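Type II secretion system protein F (Vibrio cholerae, PDB 3C1Q) probably serves in the inner membrane complex of the type II secretion system, which exports proteases and toxins such as cholera toxin from the periplasm. Local coordinates at residues B[31-39]-B[51-59]. Sequence-based numbering, arbitrary orientation.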
loop_
_atom_site.group_PDB
_atom_site.type_symbol
_atom_site.label_atom_id
_atom_site.label_comp_id
_atom_site.label_asym_id
_atom_site.label_seq_id
_atom_site.Cartn_x
_atom_site.Cartn_y
_atom_site.Cartn_z
ATOM N N LEU B 31 16.551 -2.807 -2.543
ATOM C CA LEU B 31 15.556 -3.616 -3.239
ATOM C C LEU B 31 15.344 -4.991 -2.606
ATOM O O LEU B 31 14.205 -5.414 -2.444
ATOM C CB LEU B 31 15.932 -3.768 -4.712
ATOM C CG LEU B 31 14.949 -4.571 -5.558
ATOM C CD1 LEU B 31 13.558 -3.945 -5.503
ATOM C CD2 LEU B 31 15.473 -4.705 -7.011
ATOM N N GLU B 32 16.425 -5.687 -2.244
ATOM C CA GLU B 32 16.270 -7.028 -1.660
ATOM C C GLU B 32 15.463 -6.971 -0.365
ATOM O O GLU B 32 14.673 -7.887 -0.081
ATOM C CB GLU B 32 17.621 -7.730 -1.468
ATOM C CG GLU B 32 18.534 -7.134 -0.420
ATOM C CD GLU B 32 18.346 -7.724 0.983
ATOM O OE1 GLU B 32 17.375 -8.496 1.220
ATOM O OE2 GLU B 32 19.186 -7.410 1.860
ATOM N N GLU B 33 15.666 -5.912 0.416
ATOM C CA GLU B 33 14.964 -5.756 1.697
ATOM C C GLU B 33 13.492 -5.460 1.422
ATOM O O GLU B 33 12.586 -5.962 2.125
ATOM C CB GLU B 33 15.582 -4.625 2.547
ATOM C CG GLU B 33 16.985 -4.882 3.131
ATOM C CD GLU B 33 17.582 -3.684 3.938
ATOM O OE1 GLU B 33 16.838 -2.825 4.505
ATOM O OE2 GLU B 33 18.832 -3.609 4.026
ATOM N N CYS B 34 13.240 -4.629 0.413
ATOM C CA CYS B 34 11.865 -4.363 -0.021
ATOM C C CYS B 34 11.127 -5.641 -0.405
ATOM O O CYS B 34 9.983 -5.870 0.010
ATOM C CB CYS B 34 11.828 -3.400 -1.203
ATOM S SG CYS B 34 12.521 -1.770 -0.862
ATOM N N LEU B 35 11.769 -6.463 -1.228
ATOM C CA LEU B 35 11.168 -7.734 -1.672
ATOM C C LEU B 35 10.894 -8.684 -0.508
ATOM O O LEU B 35 9.860 -9.344 -0.482
ATOM C CB LEU B 35 12.043 -8.403 -2.718
ATOM C CG LEU B 35 12.058 -7.744 -4.103
ATOM C CD1 LEU B 35 13.264 -8.192 -4.923
ATOM C CD2 LEU B 35 10.754 -8.029 -4.872
ATOM N N ARG B 36 11.808 -8.739 0.455
ATOM C CA ARG B 36 11.590 -9.532 1.668
ATOM C C ARG B 36 10.311 -9.105 2.394
ATOM O O ARG B 36 9.496 -9.938 2.758
ATOM C CB ARG B 36 12.777 -9.428 2.617
ATOM C CG ARG B 36 12.644 -10.330 3.857
ATOM C CD ARG B 36 13.591 -9.948 4.956
ATOM N NE ARG B 36 14.925 -10.521 4.787
ATOM C CZ ARG B 36 15.394 -11.600 5.429
ATOM N NH1 ARG B 36 14.638 -12.289 6.287
ATOM N NH2 ARG B 36 16.634 -12.013 5.206
ATOM N N ALA B 37 10.157 -7.803 2.626
ATOM C CA ALA B 37 8.984 -7.266 3.288
ATOM C C ALA B 37 7.695 -7.616 2.551
ATOM O O ALA B 37 6.731 -8.073 3.177
ATOM C CB ALA B 37 9.119 -5.727 3.453
ATOM N N VAL B 38 7.656 -7.430 1.231
ATOM C CA VAL B 38 6.416 -7.714 0.489
ATOM C C VAL B 38 6.066 -9.226 0.613
ATOM O O VAL B 38 4.897 -9.595 0.845
ATOM C CB VAL B 38 6.480 -7.235 -1.009
ATOM C CG1 VAL B 38 5.139 -7.455 -1.699
ATOM C CG2 VAL B 38 6.886 -5.746 -1.088
ATOM N N ALA B 39 7.083 -10.079 0.543
ATOM C CA ALA B 39 6.916 -11.515 0.744
ATOM C C ALA B 39 6.335 -11.848 2.117
ATOM O O ALA B 39 5.354 -12.583 2.218
ATOM C CB ALA B 39 8.258 -12.255 0.569
ATOM N N LEU B 51 7.715 -14.122 -4.603
ATOM C CA LEU B 51 8.508 -12.973 -4.127
ATOM C C LEU B 51 9.805 -13.390 -3.430
ATOM O O LEU B 51 10.847 -12.743 -3.599
ATOM C CB LEU B 51 7.657 -12.069 -3.243
ATOM C CG LEU B 51 6.554 -11.352 -4.036
ATOM C CD1 LEU B 51 5.593 -10.654 -3.091
ATOM C CD2 LEU B 51 7.149 -10.381 -5.057
ATOM N N VAL B 52 9.770 -14.491 -2.692
ATOM C CA VAL B 52 10.978 -14.996 -2.053
ATOM C C VAL B 52 11.972 -15.445 -3.133
ATOM O O VAL B 52 13.176 -15.173 -3.038
ATOM C CB VAL B 52 10.628 -16.133 -1.059
ATOM C CG1 VAL B 52 11.872 -16.882 -0.576
ATOM C CG2 VAL B 52 9.888 -15.556 0.143
ATOM N N ALA B 53 11.463 -16.108 -4.167
ATOM C CA ALA B 53 12.291 -16.592 -5.263
ATOM C C ALA B 53 12.916 -15.427 -6.031
ATOM O O ALA B 53 14.091 -15.448 -6.344
ATOM C CB ALA B 53 11.462 -17.492 -6.214
ATOM N N VAL B 54 12.109 -14.409 -6.320
ATOM C CA VAL B 54 12.598 -13.204 -6.979
ATOM C C VAL B 54 13.656 -12.509 -6.112
ATOM O O VAL B 54 14.707 -12.069 -6.623
ATOM C CB VAL B 54 11.417 -12.250 -7.321
ATOM C CG1 VAL B 54 11.911 -10.888 -7.805
ATOM C CG2 VAL B 54 10.525 -12.901 -8.414
ATOM N N ARG B 55 13.389 -12.407 -4.815
ATOM C CA ARG B 55 14.360 -11.825 -3.891
ATOM C C ARG B 55 15.676 -12.586 -3.899
ATOM O O ARG B 55 16.751 -11.974 -3.921
ATOM C CB ARG B 55 13.841 -11.779 -2.466
ATOM C CG ARG B 55 14.804 -10.972 -1.592
ATOM C CD ARG B 55 14.603 -11.108 -0.129
ATOM N NE ARG B 55 15.891 -10.850 0.518
ATOM C CZ ARG B 55 16.330 -11.455 1.621
ATOM N NH1 ARG B 55 17.539 -11.158 2.094
ATOM N NH2 ARG B 55 15.570 -12.340 2.267
ATOM N N ALA B 56 15.589 -13.915 -3.852
ATOM C CA ALA B 56 16.785 -14.749 -3.871
ATOM C C ALA B 56 17.615 -14.408 -5.118
ATOM O O ALA B 56 18.824 -14.150 -5.022
ATOM C CB ALA B 56 16.410 -16.214 -3.832
ATOM N N LYS B 57 16.959 -14.326 -6.271
ATOM C CA LYS B 57 17.669 -14.039 -7.521
ATOM C C LYS B 57 18.319 -12.655 -7.518
ATOM O O LYS B 57 19.442 -12.495 -7.989
ATOM C CB LYS B 57 16.747 -14.212 -8.729
ATOM C CG LYS B 57 16.461 -15.684 -9.038
ATOM C CD LYS B 57 15.745 -15.859 -10.350
ATOM C CE LYS B 57 16.655 -15.724 -11.546
ATOM N NZ LYS B 57 16.093 -16.360 -12.776
ATOM N N VAL B 58 17.623 -11.663 -6.969
ATOM C CA VAL B 58 18.160 -10.306 -6.892
ATOM C C VAL B 58 19.415 -10.288 -6.016
ATOM O O VAL B 58 20.405 -9.653 -6.367
ATOM C CB VAL B 58 17.103 -9.326 -6.366
ATOM C CG1 VAL B 58 17.741 -8.013 -5.898
ATOM C CG2 VAL B 58 16.039 -9.091 -7.478
ATOM N N THR B 59 19.382 -10.991 -4.888
ATOM C CA THR B 59 20.566 -11.055 -4.009
ATOM C C THR B 59 21.738 -11.765 -4.702
ATOM O O THR B 59 22.900 -11.509 -4.367
ATOM C CB THR B 59 20.251 -11.752 -2.669
ATOM O OG1 THR B 59 20.077 -13.161 -2.882
ATOM C CG2 THR B 59 18.992 -11.148 -2.029
#
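Residues 31-39 and 51-59 belong to consecutive helices, 31-40 and 45-59, that form an antiparallel helical hairpin in this cytoplasmic domain: the two segments run at 167° to each other, and their axes come within 8.8 Å. The backbones are closest where Ala39 faces Leu51, with CA atoms 5.3 Å apart, and nearly as close where Glu32 faces Arg55. Leu35 is the central knob, held in a hole made by Leu51, Val54, Arg55 and Val58; its CD1 branch reaches CG2 of Val58 at 3.9 Å, while CD2 faces CD2 of Leu51. Leu51 also sends CD1 against CG1 of Val38 (3.5 Å), and CB of the small Ala39 touches both CB of Leu51 and CG2 of Val52. At the other end Leu31 lays CD2 against CG1 of Val58.

Arg55 marks the polar edge. With CG trans to the backbone N (chi1 -171°) and the chain straight as far as NE, its aliphatic part passes over the backbone of Glu32 and the CB of Leu35. Glu32, its chain turned at chi2, runs alongside Arg55 in the same direction, so that one oxygen, OE1, takes both NE (2.9 Å) and NH1 (2.8 Å) of Arg55 in a salt bridge whose two hydrogen bonds are bent and weak. NE of Arg36 lies over one face of the Arg55 guanidinium and NH2 of Arg55 over one face of the Arg36 group, the planes tilted by 45°; the two NH2 atoms come within 3.1 Å but, both being donors, form no hydrogen bond.

Val38 also touches Gln20 of helix 11-26, and Val54 rests on Leu64 and Ser67 of helix 64-68. The hairpin is thus joined by an aliphatic seam bordered by charge, where the carboxylate of Glu32 probably offsets part of the repulsion between the two closely spaced arginines.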